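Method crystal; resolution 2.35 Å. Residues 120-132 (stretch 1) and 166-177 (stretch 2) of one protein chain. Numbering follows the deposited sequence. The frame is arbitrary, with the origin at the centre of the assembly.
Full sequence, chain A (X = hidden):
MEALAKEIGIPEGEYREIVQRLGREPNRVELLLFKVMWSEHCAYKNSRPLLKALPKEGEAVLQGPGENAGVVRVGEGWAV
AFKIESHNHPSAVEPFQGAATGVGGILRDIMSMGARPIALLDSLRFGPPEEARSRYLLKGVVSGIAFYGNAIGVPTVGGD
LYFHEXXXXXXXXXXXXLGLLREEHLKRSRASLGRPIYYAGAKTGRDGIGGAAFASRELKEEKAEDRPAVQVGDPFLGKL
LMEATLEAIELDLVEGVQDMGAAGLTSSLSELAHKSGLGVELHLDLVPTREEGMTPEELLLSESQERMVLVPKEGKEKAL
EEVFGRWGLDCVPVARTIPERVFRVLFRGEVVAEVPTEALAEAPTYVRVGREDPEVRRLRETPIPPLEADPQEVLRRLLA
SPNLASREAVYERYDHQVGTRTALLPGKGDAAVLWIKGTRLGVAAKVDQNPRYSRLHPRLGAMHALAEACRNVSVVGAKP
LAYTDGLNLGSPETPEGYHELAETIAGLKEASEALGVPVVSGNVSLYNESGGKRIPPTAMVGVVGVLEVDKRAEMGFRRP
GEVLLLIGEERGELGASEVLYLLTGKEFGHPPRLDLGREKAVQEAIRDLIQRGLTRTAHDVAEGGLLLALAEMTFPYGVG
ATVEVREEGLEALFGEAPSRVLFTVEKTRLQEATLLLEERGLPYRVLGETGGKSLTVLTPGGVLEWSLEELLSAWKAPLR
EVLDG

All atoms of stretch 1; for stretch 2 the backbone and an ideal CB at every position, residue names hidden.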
# COMPACT_ATOMS: atom_id res chain seq x y z
N LEU A 120 -5.53 1.40 8.45
CA LEU A 120 -5.02 2.18 7.32
C LEU A 120 -3.50 2.27 7.44
O LEU A 120 -2.97 2.36 8.54
CB LEU A 120 -5.61 3.59 7.31
CG LEU A 120 -7.05 3.75 6.82
CD1 LEU A 120 -7.58 5.12 7.19
CD2 LEU A 120 -7.10 3.53 5.32
N LEU A 121 -2.82 2.20 6.31
CA LEU A 121 -1.36 2.34 6.28
C LEU A 121 -1.06 3.31 5.15
O LEU A 121 -1.65 3.22 4.07
CB LEU A 121 -0.67 0.99 6.01
CG LEU A 121 -0.75 -0.11 7.07
CD1 LEU A 121 -2.08 -0.85 6.94
CD2 LEU A 121 0.41 -1.10 6.89
N ASP A 122 -0.17 4.26 5.40
CA ASP A 122 0.17 5.25 4.39
C ASP A 122 1.58 5.04 3.84
O ASP A 122 2.51 4.71 4.57
CB ASP A 122 0.03 6.66 4.96
CG ASP A 122 0.81 6.85 6.24
OD1 ASP A 122 0.52 6.13 7.22
OD2 ASP A 122 1.72 7.72 6.28
N SER A 123 1.74 5.23 2.53
CA SER A 123 3.03 5.08 1.88
C SER A 123 3.32 6.44 1.24
O SER A 123 2.70 6.81 0.24
CB SER A 123 2.95 3.98 0.83
OG SER A 123 4.23 3.40 0.60
N LEU A 124 4.26 7.17 1.84
CA LEU A 124 4.58 8.52 1.37
C LEU A 124 6.01 8.77 0.85
O LEU A 124 6.99 8.27 1.40
CB LEU A 124 4.29 9.51 2.51
CG LEU A 124 2.96 9.31 3.24
CD1 LEU A 124 2.83 10.33 4.36
CD2 LEU A 124 1.80 9.45 2.26
N ARG A 125 6.08 9.58 -0.20
CA ARG A 125 7.33 9.94 -0.84
C ARG A 125 7.33 11.43 -1.17
O ARG A 125 6.47 11.90 -1.91
CB ARG A 125 7.52 9.13 -2.13
CG ARG A 125 7.58 7.62 -1.92
CD ARG A 125 8.82 7.23 -1.13
NE ARG A 125 8.97 5.79 -1.03
CZ ARG A 125 8.41 5.03 -0.08
NH1 ARG A 125 8.61 3.73 -0.11
NH2 ARG A 125 7.68 5.57 0.88
N PHE A 126 8.29 12.16 -0.62
CA PHE A 126 8.45 13.60 -0.85
C PHE A 126 9.93 13.88 -1.12
O PHE A 126 10.78 13.00 -0.92
CB PHE A 126 8.02 14.39 0.39
CG PHE A 126 6.62 14.13 0.83
CD1 PHE A 126 5.55 14.46 -0.00
CD2 PHE A 126 6.35 13.58 2.08
CE1 PHE A 126 4.23 14.24 0.41
CE2 PHE A 126 5.04 13.36 2.50
CZ PHE A 126 3.98 13.70 1.67
N GLY A 127 10.23 15.09 -1.57
CA GLY A 127 11.60 15.47 -1.83
C GLY A 127 12.36 15.56 -0.52
O GLY A 127 11.80 15.21 0.51
N PRO A 128 13.62 16.03 -0.52
CA PRO A 128 14.45 16.15 0.69
C PRO A 128 13.74 16.96 1.77
O PRO A 128 13.15 18.00 1.50
CB PRO A 128 15.71 16.85 0.18
CG PRO A 128 15.80 16.35 -1.22
CD PRO A 128 14.38 16.48 -1.70
N PRO A 129 13.81 16.49 3.03
CA PRO A 129 13.17 17.12 4.20
C PRO A 129 13.61 18.51 4.61
O PRO A 129 13.01 19.10 5.51
CB PRO A 129 13.42 16.10 5.30
CG PRO A 129 14.80 15.64 4.98
CD PRO A 129 14.74 15.43 3.46
N GLU A 130 14.66 19.04 3.98
CA GLU A 130 15.14 20.38 4.33
C GLU A 130 14.46 21.44 3.47
O GLU A 130 14.42 22.61 3.83
CB GLU A 130 16.66 20.49 4.13
CG GLU A 130 17.10 20.42 2.67
CD GLU A 130 17.40 19.00 2.22
OE1 GLU A 130 16.69 18.06 2.66
OE2 GLU A 130 18.33 18.82 1.41
N GLU A 131 13.92 21.01 2.34
CA GLU A 131 13.23 21.89 1.40
C GLU A 131 11.83 22.27 1.85
O GLU A 131 11.04 21.41 2.27
CB GLU A 131 13.19 21.24 0.04
CG GLU A 131 14.56 21.11 -0.56
CD GLU A 131 14.60 20.18 -1.74
OE1 GLU A 131 13.59 20.11 -2.47
OE2 GLU A 131 15.66 19.54 -1.95
N ALA A 132 11.52 23.55 1.76
CA ALA A 132 10.23 24.09 2.17
C ALA A 132 9.02 23.33 1.64
O ALA A 132 8.12 23.00 2.40
CB ALA A 132 10.12 25.56 1.78
N UNK A 166 14.34 12.38 -6.17
CA UNK A 166 13.50 12.04 -7.31
C UNK A 166 12.01 12.33 -7.16
O UNK A 166 11.26 12.18 -8.12
CB UNK A 166 13.67 10.55 -7.62
N UNK A 167 11.59 12.74 -5.98
CA UNK A 167 10.18 13.01 -5.74
C UNK A 167 9.88 14.49 -5.60
O UNK A 167 8.74 14.87 -5.32
CB UNK A 167 9.72 12.27 -4.48
N UNK A 168 10.89 15.32 -5.77
CA UNK A 168 10.72 16.77 -5.65
C UNK A 168 9.52 17.27 -6.47
O UNK A 168 8.64 17.94 -5.93
CB UNK A 168 11.99 17.49 -6.10
N UNK A 169 9.47 16.93 -7.76
CA UNK A 169 8.37 17.36 -8.63
C UNK A 169 7.09 16.56 -8.53
O UNK A 169 6.00 17.11 -8.65
CB UNK A 169 8.84 17.32 -10.09
N UNK A 170 7.21 15.26 -8.31
CA UNK A 170 6.02 14.43 -8.21
C UNK A 170 6.00 13.63 -6.92
O UNK A 170 6.56 12.54 -6.86
CB UNK A 170 5.93 13.49 -9.41
N UNK A 171 5.35 14.16 -5.87
CA UNK A 171 5.31 13.42 -4.62
C UNK A 171 4.35 12.23 -4.75
O UNK A 171 3.56 12.16 -5.70
CB UNK A 171 4.89 14.33 -3.47
N UNK A 172 4.43 11.29 -3.82
CA UNK A 172 3.56 10.14 -3.87
C UNK A 172 2.78 9.98 -2.58
O UNK A 172 3.31 10.16 -1.49
CB UNK A 172 4.37 8.87 -4.16
N UNK A 173 1.50 9.65 -2.72
CA UNK A 173 0.65 9.43 -1.57
C UNK A 173 -0.23 8.23 -1.88
O UNK A 173 -1.17 8.32 -2.68
CB UNK A 173 -0.18 10.67 -1.24
N UNK A 174 0.10 7.10 -1.27
CA UNK A 174 -0.66 5.87 -1.46
C UNK A 174 -1.25 5.46 -0.12
O UNK A 174 -0.59 5.57 0.92
CB UNK A 174 0.22 4.76 -2.04
N UNK A 175 -2.49 5.00 -0.12
CA UNK A 175 -3.12 4.58 1.12
C UNK A 175 -3.57 3.13 1.02
O UNK A 175 -4.23 2.73 0.05
CB UNK A 175 -4.31 5.49 1.46
N UNK A 176 -3.22 2.35 2.02
CA UNK A 176 -3.60 0.95 2.06
C UNK A 176 -4.65 0.78 3.14
O UNK A 176 -4.60 1.45 4.17
CB UNK A 176 -2.39 0.05 2.31
N UNK A 177 -5.62 -0.10 2.91
CA UNK A 177 -6.65 -0.33 3.90
C UNK A 177 -6.92 -1.82 4.17
O UNK A 177 -6.93 -2.64 3.27
CB UNK A 177 -7.94 0.35 3.45

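Position 166 has phi/psi of -68/-6°, open to most residues, and its ideal CB points away from stretch 1, with none of its atoms within 5.5 Å. The visible geometry therefore selects nothing; the residue is Gly166.

At position 167 the CB points toward stretch 1, 3.7 Å from Phe126 C and 4.2 Å from Arg125 O. Beyond it lies the aliphatic part of Arg125, a surface that a long apolar chain or a flat ring could cover. The residue is Tyr167, chi1 -62° (m). Arg125 CB sits 3.4 Å from the centroid of the Tyr167 ring and 2° off its normal, a CH-pi contact squarely over the face. Water 1 joins the backbones here, accepting from Gly127 N at 2.9 Å and donating to Tyr167 O at 3.1 Å.

Position 168 passes close to Gly127, the two CA atoms being 4.1 Å apart. Its CB points sideways, yet lies 4.8 Å from Glu131 OE1, so a basic chain, lysine or arginine, would suit the carboxylate, though a small polar residue would also fit. Arg168 forms a salt bridge, with NH2 2.5 Å from Glu131 OE1; a weak hydrogen bond runs from Arg168 NH2 to Glu131 OE2 at 2.6 Å (142°). The placement of NH2 is less certain, so these lengths deserve caution.

Positions 169 and 170 have no stretch 1 atom within 5.5 Å of their ideal CBs, and many residues would serve. They are Glu169 and Asn170, neither of which contacts stretch 1.

At position 171, phi/psi of -73/165° permits proline, and the CB lies 3.5 Å from Phe126 CD1; a compact apolar group is favoured. Pro171 places CB 3.7 Å from Phe126 CD1.

From 172 the backbone is a strand antiparallel to stretch 1 (158°), and CB directions alternate between the faces. Position 172 pairs with Arg125, its CB 3.8 Å from Arg125 CB; aliphatic or beta-branched residues suit. Leu172 (m, t) packs there, while Leu172 N donates to Arg125 O at 2.9 Å.

Position 173 shares a face with Leu124, whose CD2 is 4.2 Å from the ideal CB, favouring valine, isoleucine or leucine. Val173 puts CG1 3.8 Å from Leu124 CD2.

Position 174 stands beside Ser123, where small or polar residues are plausible but not required. Asn174 brings CB 4.0 Å from Ser123 CB; Ser123 N donates to Asn174 O at 2.9 Å.

At position 175 the CB is 5.2 Å from Leu120 CD2 and offers little to discriminate by. Ala175 adds a CA-H...O contact from its CA to Leu121 O at 3.6 Å.

Position 176 pairs with Leu121, an apolar neighbour suited to a long flexible or branched chain. Met176, modelled as selenomethionine, sets CB 4.1 Å from Leu121 CB, then extends (t, t, t) so that its end leads away; Met176 N donates to Leu121 O at 2.7 Å.

Position 177 has its CB 3.8 Å from Leu120 CD2, favouring a modest apolar group such as alanine, valine or cysteine. Cys177 (t) keeps that 3.8 Å contact between CB and Leu120 CD2.

Stretch 2 166-177: GYRENPLVNAMC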
# COMPACT_ATOMS: atom_id res chain seq x y z
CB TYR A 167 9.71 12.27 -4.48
CG TYR A 167 9.82 10.76 -4.53
CD1 TYR A 167 9.02 10.01 -5.40
CD2 TYR A 167 10.69 10.07 -3.68
CE1 TYR A 167 9.09 8.60 -5.41
CE2 TYR A 167 10.76 8.68 -3.69
CZ TYR A 167 9.96 7.95 -4.55
OH TYR A 167 10.04 6.57 -4.52
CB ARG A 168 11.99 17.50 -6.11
CG ARG A 168 12.02 18.99 -5.77
CD ARG A 168 13.07 19.74 -6.59
NE ARG A 168 14.34 19.00 -6.67
CZ ARG A 168 15.14 18.78 -5.63
NH1 ARG A 168 16.26 18.10 -5.79
NH2 ARG A 168 14.82 19.26 -4.44
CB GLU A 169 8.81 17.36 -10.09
CG GLU A 169 9.48 18.64 -10.51
CD GLU A 169 10.61 18.99 -9.59
OE1 GLU A 169 11.54 18.17 -9.45
OE2 GLU A 169 10.58 20.10 -9.01
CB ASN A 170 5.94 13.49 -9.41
CG ASN A 170 6.01 14.23 -10.75
OD1 ASN A 170 7.06 14.76 -11.12
ND2 ASN A 170 4.90 14.26 -11.46
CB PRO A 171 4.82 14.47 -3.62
CG PRO A 171 3.90 15.31 -4.46
CD PRO A 171 4.71 15.48 -5.73
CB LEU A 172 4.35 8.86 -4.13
CG LEU A 172 5.13 8.69 -5.44
CD1 LEU A 172 5.72 7.30 -5.47
CD2 LEU A 172 4.22 8.91 -6.64
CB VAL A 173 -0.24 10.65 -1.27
CG1 VAL A 173 -1.06 10.38 -0.02
CG2 VAL A 173 0.62 11.89 -1.10
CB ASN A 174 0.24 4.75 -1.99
CG ASN A 174 0.57 4.90 -3.47
OD1 ASN A 174 0.82 6.01 -3.96
ND2 ASN A 174 0.59 3.78 -4.19
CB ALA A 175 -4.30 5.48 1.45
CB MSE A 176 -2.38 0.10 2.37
CG MSE A 176 -2.64 -1.39 2.41
SE MSE A 176 -1.00 -2.33 2.91
CE MSE A 176 -1.72 -4.10 3.21
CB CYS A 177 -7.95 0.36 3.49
SG CYS A 177 -9.25 0.25 4.74
O HOH W 1 8.15 16.67 -2.88
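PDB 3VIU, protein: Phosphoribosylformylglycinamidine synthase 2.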